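Local atomic coordinates of 2-hydroxyhepta-2,4-diene-1,7-dioate isomerase (Mycobacterium abscessus, PDB entry 3RR6), a protein that probably acts as a metal-dependent isomerase or acetylpyruvate hydrolase of the fumarylacetoacetate hydrolase family, although its own reaction remains unconfirmed. Residues S65-M70 with G226-T231; F92-T97 with R164-D169; H116-L121 with D149-D154; A122-R127 with G143-N148. All coordinates share one frame; numbering follows the deposited sequence. Where two conformers were deposited one is given.

Contact 1 (S65-M70 with G226-T231); sequences SKVVAM and GDVILT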
loop_
_atom_site.group_PDB
_atom_site.type_symbol
_atom_site.label_atom_id
_atom_site.label_comp_id
_atom_site.label_asym_id
_atom_site.label_seq_id
_atom_site.Cartn_x
_atom_site.Cartn_y
_atom_site.Cartn_z
ATOM N N SER A 65 12.217 -3.616 0.631
ATOM C CA SER A 65 13.484 -2.953 0.300
ATOM C C SER A 65 13.236 -1.587 -0.336
ATOM O O SER A 65 14.006 -0.656 -0.122
ATOM C CB SER A 65 14.382 -3.826 -0.581
ATOM O OG SER A 65 14.105 -3.691 -1.957
ATOM N N LYS A 66 12.150 -1.466 -1.098
ATOM C CA LYS A 66 11.755 -0.209 -1.707
ATOM C C LYS A 66 10.257 -0.215 -1.933
ATOM O O LYS A 66 9.637 -1.287 -1.960
ATOM C CB LYS A 66 12.496 0.041 -3.025
ATOM C CG LYS A 66 12.281 -1.013 -4.110
ATOM C CD LYS A 66 13.091 -0.674 -5.363
ATOM C CE LYS A 66 13.174 -1.805 -6.384
ATOM N NZ LYS A 66 13.833 -3.045 -5.877
ATOM N N VAL A 67 9.703 0.986 -2.057
ATOM C CA VAL A 67 8.310 1.203 -2.423
ATOM C C VAL A 67 8.328 1.963 -3.746
ATOM O O VAL A 67 8.901 3.053 -3.842
ATOM C CB VAL A 67 7.534 2.031 -1.368
ATOM C CG1 VAL A 67 6.106 2.289 -1.826
ATOM C CG2 VAL A 67 7.575 1.336 0.001
ATOM N N VAL A 68 7.737 1.373 -4.776
ATOM C CA VAL A 68 7.578 2.040 -6.058
ATOM C C VAL A 68 6.109 2.426 -6.135
ATOM O O VAL A 68 5.252 1.724 -5.601
ATOM C CB VAL A 68 7.984 1.108 -7.227
ATOM C CG1 VAL A 68 7.908 1.841 -8.568
ATOM C CG2 VAL A 68 9.389 0.553 -7.001
ATOM N N ALA A 69 5.819 3.569 -6.739
ATOM C CA ALA A 69 4.448 4.061 -6.805
ATOM C C ALA A 69 4.128 4.630 -8.175
ATOM O O ALA A 69 4.991 5.199 -8.846
ATOM C CB ALA A 69 4.199 5.112 -5.728
ATOM N N MET A 70 2.880 4.422 -8.584
ATOM C CA MET A 70 2.341 5.002 -9.811
ATOM C C MET A 70 1.754 6.382 -9.549
ATOM O O MET A 70 1.124 6.605 -8.519
ATOM C CB MET A 70 1.208 4.118 -10.330
ATOM C CG MET A 70 1.638 2.754 -10.840
ATOM S SD MET A 70 2.374 2.806 -12.475
ATOM C CE MET A 70 0.906 3.252 -13.435
ATOM N N GLY A 226 9.148 -8.860 -1.026
ATOM C CA GLY A 226 8.807 -7.854 -0.049
ATOM C C GLY A 226 8.656 -6.452 -0.605
ATOM O O GLY A 226 8.073 -5.597 0.054
ATOM N N ASP A 227 9.182 -6.195 -1.803
ATOM C CA ASP A 227 8.991 -4.884 -2.417
ATOM C C ASP A 227 7.500 -4.585 -2.603
ATOM O O ASP A 227 6.691 -5.480 -2.850
ATOM C CB ASP A 227 9.714 -4.780 -3.762
ATOM C CG ASP A 227 11.212 -4.579 -3.620
ATOM O OD1 ASP A 227 11.704 -4.387 -2.478
ATOM O OD2 ASP A 227 11.897 -4.618 -4.666
ATOM N N VAL A 228 7.165 -3.313 -2.498
ATOM C CA VAL A 228 5.789 -2.846 -2.596
ATOM C C VAL A 228 5.653 -1.949 -3.815
ATOM O O VAL A 228 6.507 -1.094 -4.046
ATOM C CB VAL A 228 5.399 -2.081 -1.334
ATOM C CG1 VAL A 228 4.031 -1.413 -1.485
ATOM C CG2 VAL A 228 5.393 -3.016 -0.123
ATOM N N ILE A 229 4.591 -2.153 -4.594
ATOM C CA ILE A 229 4.231 -1.235 -5.675
ATOM C C ILE A 229 2.835 -0.674 -5.406
ATOM O O ILE A 229 1.847 -1.414 -5.374
ATOM C CB ILE A 229 4.243 -1.884 -7.071
ATOM C CG1 ILE A 229 5.577 -2.573 -7.347
ATOM C CG2 ILE A 229 3.955 -0.797 -8.128
ATOM C CD1 ILE A 229 5.566 -3.450 -8.619
ATOM N N LEU A 230 2.752 0.635 -5.190
ATOM C CA LEU A 230 1.465 1.313 -5.016
ATOM C C LEU A 230 0.893 1.609 -6.394
ATOM O O LEU A 230 1.590 2.139 -7.256
ATOM C CB LEU A 230 1.633 2.600 -4.216
ATOM C CG LEU A 230 2.263 2.470 -2.831
ATOM C CD1 LEU A 230 2.285 3.822 -2.144
ATOM C CD2 LEU A 230 1.502 1.454 -1.981
ATOM N N THR A 231 -0.373 1.276 -6.602
ATOM C CA THR A 231 -0.931 1.238 -7.960
ATOM C C THR A 231 -1.633 2.515 -8.439
ATOM O O THR A 231 -2.174 2.532 -9.538
ATOM C CB THR A 231 -1.892 0.055 -8.112
ATOM O OG1 THR A 231 -2.962 0.176 -7.164
ATOM C CG2 THR A 231 -1.143 -1.277 -7.910
HETATM O O HOH W 1 12.216 -6.389 -0.321
#

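Contact 2 (F92-T97 with R164-D169); sequences FIKPNT and RAKGHD. With EDO (1,2-ethanediol), chain E.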
loop_
_atom_site.group_PDB
_atom_site.type_symbol
_atom_site.label_atom_id
_atom_site.label_comp_id
_atom_site.label_asym_id
_atom_site.label_seq_id
_atom_site.Cartn_x
_atom_site.Cartn_y
_atom_site.Cartn_z
ATOM N N PHE A 92 7.578 6.568 -9.308
ATOM C CA PHE A 92 8.530 7.193 -8.386
ATOM C C PHE A 92 8.755 6.252 -7.229
ATOM O O PHE A 92 8.084 5.217 -7.127
ATOM C CB PHE A 92 8.027 8.551 -7.905
ATOM C CG PHE A 92 6.592 8.551 -7.531
ATOM C CD1 PHE A 92 5.619 8.783 -8.501
ATOM C CD2 PHE A 92 6.199 8.291 -6.231
ATOM C CE1 PHE A 92 4.287 8.766 -8.181
ATOM C CE2 PHE A 92 4.844 8.275 -5.903
ATOM C CZ PHE A 92 3.897 8.507 -6.883
ATOM N N ILE A 93 9.749 6.568 -6.407
ATOM C CA ILE A 93 10.106 5.720 -5.280
ATOM C C ILE A 93 9.905 6.449 -3.967
ATOM O O ILE A 93 10.244 7.630 -3.839
ATOM C CB ILE A 93 11.554 5.222 -5.378
ATOM C CG1 ILE A 93 11.663 4.182 -6.487
ATOM C CG2 ILE A 93 12.032 4.620 -4.051
ATOM C CD1 ILE A 93 13.082 3.897 -6.925
ATOM N N LYS A 94 9.335 5.733 -3.012
ATOM C CA LYS A 94 9.285 6.164 -1.625
ATOM C C LYS A 94 10.282 5.302 -0.861
ATOM O O LYS A 94 10.343 4.096 -1.068
ATOM C CB LYS A 94 7.875 6.015 -1.066
ATOM C CG LYS A 94 6.863 6.967 -1.725
ATOM C CD LYS A 94 5.403 6.604 -1.415
ATOM C CE LYS A 94 4.942 6.987 -0.030
ATOM N NZ LYS A 94 4.528 8.439 0.104
ATOM N N PRO A 95 11.082 5.914 0.021
ATOM C CA PRO A 95 12.043 5.110 0.776
ATOM C C PRO A 95 11.340 4.215 1.788
ATOM O O PRO A 95 10.256 4.568 2.267
ATOM C CB PRO A 95 12.882 6.164 1.485
ATOM C CG PRO A 95 11.958 7.305 1.679
ATOM C CD PRO A 95 11.072 7.318 0.455
ATOM N N ASN A 96 11.944 3.082 2.147
ATOM C CA ASN A 96 11.288 2.189 3.110
ATOM C C ASN A 96 11.210 2.778 4.517
ATOM O O ASN A 96 10.428 2.325 5.344
ATOM C CB ASN A 96 11.872 0.764 3.091
ATOM C CG ASN A 96 13.307 0.684 3.572
ATOM O OD1 ASN A 96 13.866 1.643 4.098
ATOM N ND2 ASN A 96 13.920 -0.492 3.401
ATOM N N THR A 97 11.971 3.846 4.751
ATOM C CA THR A 97 11.906 4.589 5.989
ATOM C C THR A 97 10.611 5.402 6.119
ATOM O O THR A 97 10.316 5.916 7.206
ATOM C CB THR A 97 13.120 5.530 6.099
ATOM O OG1 THR A 97 13.257 6.243 4.863
ATOM C CG2 THR A 97 14.398 4.719 6.363
ATOM N N ARG A 164 11.053 14.252 -2.351
ATOM C CA ARG A 164 10.955 14.811 -0.996
ATOM C C ARG A 164 9.510 14.818 -0.516
ATOM O O ARG A 164 9.212 14.378 0.601
ATOM C CB ARG A 164 11.538 16.226 -0.897
ATOM C CG ARG A 164 11.196 16.925 0.419
ATOM C CD ARG A 164 11.976 18.197 0.637
ATOM N NE ARG A 164 11.555 19.282 -0.235
ATOM C CZ ARG A 164 11.185 20.502 0.160
ATOM N NH1 ARG A 164 11.117 20.830 1.446
ATOM N NH2 ARG A 164 10.867 21.414 -0.757
ATOM N N ALA A 165 8.611 15.322 -1.363
ATOM C CA ALA A 165 7.195 15.422 -1.022
ATOM C C ALA A 165 6.594 14.128 -0.510
ATOM O O ALA A 165 5.733 14.133 0.380
ATOM C CB ALA A 165 6.409 15.894 -2.237
ATOM N N LYS A 166 7.026 13.017 -1.099
ATOM C CA LYS A 166 6.463 11.706 -0.798
ATOM C C LYS A 166 7.340 10.864 0.112
ATOM O O LYS A 166 6.965 9.740 0.468
ATOM C CB LYS A 166 6.203 10.972 -2.109
ATOM C CG LYS A 166 5.078 11.615 -2.921
ATOM C CD LYS A 166 4.953 10.953 -4.244
ATOM C CE LYS A 166 3.824 11.541 -5.065
ATOM N NZ LYS A 166 2.456 11.186 -4.567
ATOM N N GLY A 167 8.486 11.414 0.521
ATOM C CA GLY A 167 9.532 10.628 1.167
ATOM C C GLY A 167 9.786 10.883 2.639
ATOM O O GLY A 167 10.700 10.287 3.226
ATOM N N HIS A 168 9.006 11.772 3.242
ATOM C CA HIS A 168 9.118 12.049 4.668
ATOM C C HIS A 168 8.816 10.794 5.489
ATOM O O HIS A 168 7.986 9.969 5.105
ATOM C CB HIS A 168 8.160 13.174 5.074
ATOM C CG HIS A 168 8.458 14.484 4.417
ATOM N ND1 HIS A 168 9.419 15.351 4.884
ATOM C CD2 HIS A 168 7.907 15.077 3.330
ATOM C CE1 HIS A 168 9.459 16.417 4.105
ATOM N NE2 HIS A 168 8.551 16.277 3.154
ATOM N N ASP A 169 9.513 10.620 6.606
ATOM C CA ASP A 169 9.179 9.537 7.519
ATOM C C ASP A 169 7.665 9.601 7.817
ATOM O O ASP A 169 7.096 10.690 7.965
ATOM C CB ASP A 169 9.968 9.646 8.827
ATOM C CG ASP A 169 11.441 9.241 8.714
ATOM O OD1 ASP A 169 11.960 8.932 7.622
ATOM O OD2 ASP A 169 12.094 9.231 9.787
HETATM C C1 EDO E . 12.852 19.128 4.523
HETATM O O1 EDO E . 11.571 19.321 3.924
HETATM C C2 EDO E . 13.694 20.367 4.309
HETATM O O2 EDO E . 13.149 21.461 5.072
HETATM O O HOH W 2 11.383 8.264 5.036
#

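Contact 3 (H116-L121 with D149-D154); sequences HHEGEL and DVSARD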
loop_
_atom_site.group_PDB
_atom_site.type_symbol
_atom_site.label_atom_id
_atom_site.label_comp_id
_atom_site.label_asym_id
_atom_site.label_seq_id
_atom_site.Cartn_x
_atom_site.Cartn_y
_atom_site.Cartn_z
ATOM N N HIS A 116 -1.454 15.876 1.613
ATOM C CA HIS A 116 -2.649 15.195 1.108
ATOM C C HIS A 116 -2.599 13.688 1.286
ATOM O O HIS A 116 -1.518 13.092 1.265
ATOM C CB HIS A 116 -2.825 15.495 -0.379
ATOM C CG HIS A 116 -3.269 16.891 -0.665
ATOM N ND1 HIS A 116 -3.791 17.265 -1.884
ATOM C CD2 HIS A 116 -3.282 18.005 0.107
ATOM C CE1 HIS A 116 -4.098 18.550 -1.851
ATOM N NE2 HIS A 116 -3.802 19.023 -0.655
ATOM N N HIS A 117 -3.777 13.089 1.450
ATOM C CA HIS A 117 -3.950 11.638 1.425
ATOM C C HIS A 117 -4.108 11.128 -0.001
ATOM O O HIS A 117 -4.704 11.798 -0.849
ATOM C CB HIS A 117 -5.200 11.213 2.230
ATOM C CG HIS A 117 -6.480 11.865 1.779
ATOM N ND1 HIS A 117 -7.160 11.484 0.640
ATOM C CD2 HIS A 117 -7.204 12.871 2.325
ATOM C CE1 HIS A 117 -8.240 12.236 0.501
ATOM N NE2 HIS A 117 -8.293 13.084 1.512
ATOM N N GLU A 118 -3.644 9.903 -0.231
ATOM C CA GLU A 118 -3.801 9.218 -1.521
ATOM C C GLU A 118 -3.968 7.722 -1.258
ATOM O O GLU A 118 -2.990 6.987 -1.115
ATOM C CB GLU A 118 -2.596 9.489 -2.442
ATOM C CG GLU A 118 -2.425 10.981 -2.772
ATOM C CD GLU A 118 -1.345 11.311 -3.775
ATOM O OE1 GLU A 118 -0.734 10.399 -4.346
ATOM O OE2 GLU A 118 -1.101 12.530 -3.973
ATOM N N GLY A 119 -5.216 7.269 -1.158
ATOM C CA GLY A 119 -5.470 5.858 -0.863
ATOM C C GLY A 119 -5.173 4.996 -2.069
ATOM O O GLY A 119 -5.560 5.346 -3.178
ATOM N N GLU A 120 -4.487 3.866 -1.860
ATOM C CA GLU A 120 -4.037 3.013 -2.975
ATOM C C GLU A 120 -4.061 1.527 -2.646
ATOM O O GLU A 120 -3.827 1.120 -1.515
ATOM C CB GLU A 120 -2.611 3.391 -3.412
ATOM C CG GLU A 120 -2.381 4.897 -3.465
ATOM C CD GLU A 120 -1.369 5.381 -4.461
ATOM O OE1 GLU A 120 -0.698 4.570 -5.124
ATOM O OE2 GLU A 120 -1.295 6.619 -4.628
ATOM N N LEU A 121 -4.336 0.721 -3.664
ATOM C CA LEU A 121 -4.060 -0.716 -3.617
ATOM C C LEU A 121 -2.556 -0.933 -3.740
ATOM O O LEU A 121 -1.915 -0.367 -4.633
ATOM C CB LEU A 121 -4.776 -1.437 -4.763
ATOM C CG LEU A 121 -4.482 -2.934 -4.889
ATOM C CD1 LEU A 121 -5.153 -3.704 -3.759
ATOM C CD2 LEU A 121 -4.943 -3.471 -6.254
ATOM N N ASP A 149 -0.339 6.989 -0.071
ATOM C CA ASP A 149 0.803 7.721 -0.633
ATOM C C ASP A 149 0.715 9.173 -0.171
ATOM O O ASP A 149 0.345 10.075 -0.934
ATOM C CB ASP A 149 0.822 7.618 -2.164
ATOM C CG ASP A 149 2.028 8.317 -2.812
ATOM O OD1 ASP A 149 2.955 8.775 -2.119
ATOM O OD2 ASP A 149 2.046 8.412 -4.064
ATOM N N VAL A 150 1.058 9.388 1.094
ATOM C CA VAL A 150 0.962 10.711 1.696
ATOM C C VAL A 150 1.975 11.640 1.016
ATOM O O VAL A 150 3.127 11.252 0.776
ATOM C CB VAL A 150 1.191 10.668 3.223
ATOM C CG1 VAL A 150 1.043 12.074 3.841
ATOM C CG2 VAL A 150 0.211 9.692 3.913
ATOM N N SER A 151 1.530 12.854 0.686
ATOM C CA SER A 151 2.298 13.745 -0.184
ATOM C C SER A 151 2.225 15.201 0.271
ATOM O O SER A 151 1.124 15.742 0.430
ATOM C CB SER A 151 1.742 13.671 -1.617
ATOM O OG SER A 151 1.701 12.331 -2.099
ATOM N N ALA A 152 3.379 15.838 0.438
ATOM C CA ALA A 152 3.449 17.279 0.700
ATOM C C ALA A 152 3.405 18.044 -0.620
ATOM O O ALA A 152 4.414 18.182 -1.323
ATOM C CB ALA A 152 4.714 17.629 1.500
ATOM N N ARG A 153 2.210 18.520 -0.966
ATOM C CA ARG A 153 1.990 19.170 -2.260
ATOM C C ARG A 153 2.868 20.413 -2.433
ATOM O O ARG A 153 3.304 20.717 -3.544
ATOM C CB ARG A 153 0.509 19.551 -2.437
ATOM C CG ARG A 153 -0.513 18.440 -2.228
ATOM C CD ARG A 153 -0.298 17.203 -3.094
ATOM N NE ARG A 153 -0.420 17.464 -4.531
ATOM C CZ ARG A 153 -1.511 17.247 -5.270
ATOM N NH1 ARG A 153 -2.628 16.763 -4.734
ATOM N NH2 ARG A 153 -1.486 17.524 -6.572
ATOM N N ASP A 154 3.122 21.138 -1.346
ATOM C CA ASP A 154 3.984 22.317 -1.420
ATOM C C ASP A 154 5.411 21.943 -1.809
ATOM O O ASP A 154 6.091 22.690 -2.509
ATOM C CB ASP A 154 3.954 23.160 -0.131
ATOM C CG ASP A 154 4.160 22.353 1.138
ATOM O OD1 ASP A 154 3.508 21.299 1.310
ATOM O OD2 ASP A 154 4.945 22.815 2.003
HETATM O O HOH W 3 0.504 7.662 -6.038
#

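Contact 4 (A122-R127 with G143-N148); sequences AIVIGR and GYTIGN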
loop_
_atom_site.group_PDB
_atom_site.type_symbol
_atom_site.label_atom_id
_atom_site.label_comp_id
_atom_site.label_asym_id
_atom_site.label_seq_id
_atom_site.Cartn_x
_atom_site.Cartn_y
_atom_site.Cartn_z
ATOM N N ALA A 122 -2.000 -1.753 -2.846
ATOM C CA ALA A 122 -0.571 -2.054 -2.829
ATOM C C ALA A 122 -0.293 -3.489 -3.247
ATOM O O ALA A 122 -0.842 -4.421 -2.673
ATOM C CB ALA A 122 0.003 -1.808 -1.416
ATOM N N ILE A 123 0.570 -3.653 -4.243
ATOM C CA ILE A 123 1.082 -4.962 -4.658
ATOM C C ILE A 123 2.301 -5.289 -3.802
ATOM O O ILE A 123 3.182 -4.446 -3.628
ATOM C CB ILE A 123 1.564 -4.900 -6.116
ATOM C CG1 ILE A 123 0.440 -4.518 -7.077
ATOM C CG2 ILE A 123 2.200 -6.233 -6.560
ATOM C CD1 ILE A 123 0.974 -4.039 -8.424
ATOM N N VAL A 124 2.369 -6.507 -3.275
ATOM C CA VAL A 124 3.562 -6.976 -2.580
ATOM C C VAL A 124 4.200 -8.095 -3.400
ATOM O O VAL A 124 3.570 -9.131 -3.662
ATOM C CB VAL A 124 3.279 -7.455 -1.143
ATOM C CG1 VAL A 124 4.601 -7.836 -0.448
ATOM C CG2 VAL A 124 2.513 -6.371 -0.340
ATOM N N ILE A 125 5.453 -7.882 -3.803
ATOM C CA ILE A 125 6.214 -8.842 -4.616
ATOM C C ILE A 125 6.676 -10.022 -3.762
ATOM O O ILE A 125 7.044 -9.856 -2.595
ATOM C CB ILE A 125 7.427 -8.125 -5.274
ATOM C CG1 ILE A 125 6.933 -7.009 -6.207
ATOM C CG2 ILE A 125 8.375 -9.100 -5.975
ATOM C CD1 ILE A 125 6.153 -7.465 -7.428
ATOM N N GLY A 126 6.600 -11.225 -4.331
ATOM C CA GLY A 126 6.945 -12.446 -3.605
ATOM C C GLY A 126 8.151 -13.227 -4.105
ATOM O O GLY A 126 8.559 -14.184 -3.453
ATOM N N ARG A 127 8.706 -12.829 -5.252
ATOM C CA ARG A 127 9.856 -13.500 -5.852
ATOM C C ARG A 127 10.804 -12.458 -6.423
ATOM O O ARG A 127 10.360 -11.402 -6.861
ATOM C CB ARG A 127 9.403 -14.410 -6.991
ATOM C CG ARG A 127 8.433 -15.492 -6.595
ATOM C CD ARG A 127 8.193 -16.437 -7.750
ATOM N NE ARG A 127 7.446 -17.617 -7.340
ATOM C CZ ARG A 127 7.238 -18.673 -8.121
ATOM N NH1 ARG A 127 7.716 -18.688 -9.362
ATOM N NH2 ARG A 127 6.549 -19.710 -7.668
ATOM N N GLY A 143 0.856 -11.022 -2.616
ATOM C CA GLY A 143 -0.526 -10.649 -2.387
ATOM C C GLY A 143 -0.682 -9.145 -2.363
ATOM O O GLY A 143 0.187 -8.414 -2.852
ATOM N N TYR A 144 -1.793 -8.697 -1.787
ATOM C CA TYR A 144 -2.200 -7.287 -1.866
ATOM C C TYR A 144 -2.477 -6.746 -0.486
ATOM O O TYR A 144 -2.981 -7.454 0.382
ATOM C CB TYR A 144 -3.446 -7.121 -2.747
ATOM C CG TYR A 144 -3.202 -7.640 -4.135
ATOM C CD1 TYR A 144 -2.607 -6.841 -5.098
ATOM C CD2 TYR A 144 -3.473 -8.959 -4.456
ATOM C CE1 TYR A 144 -2.331 -7.324 -6.357
ATOM C CE2 TYR A 144 -3.187 -9.456 -5.723
ATOM C CZ TYR A 144 -2.614 -8.640 -6.657
ATOM O OH TYR A 144 -2.327 -9.135 -7.909
ATOM N N THR A 145 -2.123 -5.486 -0.295
ATOM C CA THR A 145 -2.446 -4.775 0.940
ATOM C C THR A 145 -2.910 -3.360 0.583
ATOM O O THR A 145 -3.202 -3.072 -0.588
ATOM C CB THR A 145 -1.264 -4.838 1.959
ATOM O OG1 THR A 145 -1.718 -4.423 3.259
ATOM C CG2 THR A 145 -0.063 -3.989 1.542
ATOM N N ILE A 146 -3.022 -2.496 1.587
ATOM C CA ILE A 146 -3.482 -1.123 1.383
ATOM C C ILE A 146 -2.321 -0.181 1.675
ATOM O O ILE A 146 -1.500 -0.451 2.555
ATOM C CB ILE A 146 -4.673 -0.778 2.297
ATOM C CG1 ILE A 146 -5.701 -1.902 2.278
ATOM C CG2 ILE A 146 -5.308 0.570 1.877
ATOM C CD1 ILE A 146 -6.884 -1.681 3.206
ATOM N N GLY A 147 -2.240 0.904 0.917
ATOM C CA GLY A 147 -1.265 1.957 1.165
ATOM C C GLY A 147 -1.902 3.332 1.145
ATOM O O GLY A 147 -3.023 3.507 0.670
ATOM N N ASN A 148 -1.175 4.308 1.679
ATOM C CA ASN A 148 -1.563 5.719 1.619
ATOM C C ASN A 148 -0.327 6.494 1.164
ATOM O O ASN A 148 0.649 6.599 1.909
ATOM C CB ASN A 148 -2.050 6.158 3.003
ATOM C CG ASN A 148 -2.758 7.507 3.017
ATOM O OD1 ASN A 148 -2.678 8.282 2.072
ATOM N ND2 ASN A 148 -3.441 7.802 4.134
#

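Contact 1 (S65-M70 with G226-T231)
Two short parallel beta strands, Val67–Met70 and Val228–Leu230, run edge to edge in the buried centre of the chain. The ladder starts with Val228 N giving its hydrogen to Lys66 O (3.2 Å, N-H...O angle 175°). Val68 then works in both directions: its N bonds to Val228 O at 2.9 Å, while its O takes the hydrogen of Leu230 N at 2.8 Å. Met70 N closes the row on Leu230 O (2.9 Å). Branched and aliphatic residues suit a strand buried on both faces. Val67, Ala69, Val228 and Leu230 share one face, where Val67 CG1 lies 4.0 Å from Leu230 CG; on the other, Val68 packs against Val217 and Ile229 against Ile213, both of helix 210-220.

Polar grip is concentrated at the entry to the ladder, on Asp227. Asp227 OD1 accepts Ser65 OG on the syn lone pair at 2.6 Å and Lys66 N from above the carboxylate plane at 3.3 Å, and a water joins it to Ser65 N. Lys66 bends at its last torsion (chi4 -61°), and its NZ forms a salt bridge with Asp227 OD2 (2.8 Å). Asp227 OD2 also accepts from Leu224 N. Aspartate, short and two-headed, can serve both neighbours at once. Strand 228-230 also pairs with strand 115-125, an arrangement in keeping with the beta-rich C-terminal domain of the fumarylacetoacetate hydrolase fold.

Contact 2 (F92-T97 with R164-D169)
The Phe92 ring meets the aliphatic part of Lys166, whose chain crosses it at about a right angle; the ring of Trp162 also meets Phe92. Two other flat groups, the Arg164 guanidinium and the His168 imidazole, each receive O1 of a bound 1,2-ethanediol, probably from the crystallisation liquor, at the edge, near their planes. Arg164 NH1 donates to O1 of the diol (2.9 Å, N-H...O angle 160°).

Lys94 ties strand 91-94 to the turn at Lys166. Curled at its last two torsions (chi3 76°, chi4 82°), Lys94 NZ donates a hydrogen bond to Lys166 O (2.8 Å), in the carbonyl plane and on a lone pair. Having no side chain, Gly167 lets the Pro95 ring close in, with Pro95 CD 3.7 Å from Gly167 CA. At the more exposed end a water accepts from Thr97 OG1 and donates to Gly167 O (2.8 Å) and Asp169 OD1 (2.7 Å).

Lysine suits both positions because its long apolar chain packs while its amino group travels on. Lys94 NZ also bonds to Phe171 O and Lys166 NZ to Ser151 OG. The two lysines form salt bridges with different oxygens of Asp149, which probably helps hold that buried carboxylate in place.

Contact 3 (H116-L121 with D149-D154)
His116 and Ser151 form an antiparallel hydrogen-bonded pair where strands 115-125 and 141-152 come together, within the C-terminal domain of the fumarylacetoacetate hydrolase fold. Backbone bonds set the register: His116 N reaches Ser151 O at 2.8 Å, Ser151 N returns to His116 O at 3.1 Å, and further along Asp149 N meets Glu118 O at 2.8 Å.

The carboxylates form the second group. Glu118 and Asp149 lie side by side and point the same way, their planes 73° apart, with OE1 of Glu118 only 3.4 Å from OD2 of Asp149. Asp149 carries its CG anti to the backbone N (chi1 -178°), which sets the carboxylate beside that of Glu118, while Glu120 comes across it at a slant. Glu120 OE1 accepts from Gly232 N. Three converging acidic side chains are consistent with the metal site of this family, where a glutamate pair and an aspartate hold a divalent ion. No metal is modelled here; a water lies between Glu120 OE2 and Asp149 OD2, in contacts short enough to leave its identity doubtful. Repulsion among the acids is probably eased by Lys94 and Lys166, which form salt bridges with Asp149. Ser151 belongs to the same polar patch: its OG donates to Asp149 O and is also bonded to Lys166 NZ.

Arg153 packs on the His116 ring. From the start of helix 153-159 it bends back over the flat imidazole, the guanidinium and ring planes 82° apart. The methylene makes a CH-pi contact: Arg153 CG stands 3.4 Å above the centroid of the His116 ring, almost on the ring normal.

Contact 4 (A122-R127 with G143-N148)
Thr145 lays its methyl CG2 against Ala122 CB (3.7 Å) and Val124 CG2 (4.0 Å), on one face of an antiparallel beta ladder. Strands 122-125 and 143-148 form this ladder, strongly twisted with their directions 137° apart. Threonine suits the place because its two branches do different work: OG1, anti to the backbone N (chi1 -166°), bonds to Trp177 O, while CG2 supplies the apolar contact. The small Ala122 fits between neighbours, since Leu174, Val228 and Leu230 also touch its methyl.

Ala122 and Thr145 are a hydrogen-bonded pair, with Ala122 N to Thr145 O and Thr145 N to Ala122 O both at 2.9 Å. The next such pair is uneven: Val124 N reaches Gly143 O at 2.9 Å, but the return from Gly143 N to Val124 O is weak at 3.5 Å. Gly143 is nearly fully extended, at backbone angles that glycine adopts readily.

On the other face, Ile123 and Tyr144 are a non-hydrogen-bonded pair whose side chains lie alongside each other, pointing the same way. Ile123 CG1 comes to 4.0 Å from Tyr144 CE1. Tyr144 CA makes a CA-H...O contact with Ala122 O at 3.3 Å.

Overall arrangement
Contacts 3 and 4 join the same two strands, 115-125 and 141-152, at different points, and contact 1 adds the neighbouring strand 228-230 beside 115-125. Contact 4 is the most central and chiefly apolar; contact 1 is likewise buried but has a charged end. Contact 3, also buried, gathers carboxylates, whereas contact 2 reaches the surface and supplies the lysines facing them: Lys94 and Lys166 both salt-bridge Asp149, and Lys166 also bonds to Ser151. Contact 2 also continues from contact 1, because strands 67-70 and 91-94 pair. Contacts 2 and 4, about 17 Å apart between centres, do not touch. The same strands thus run from an apolar ladder to an acidic cluster that is probably the metal site.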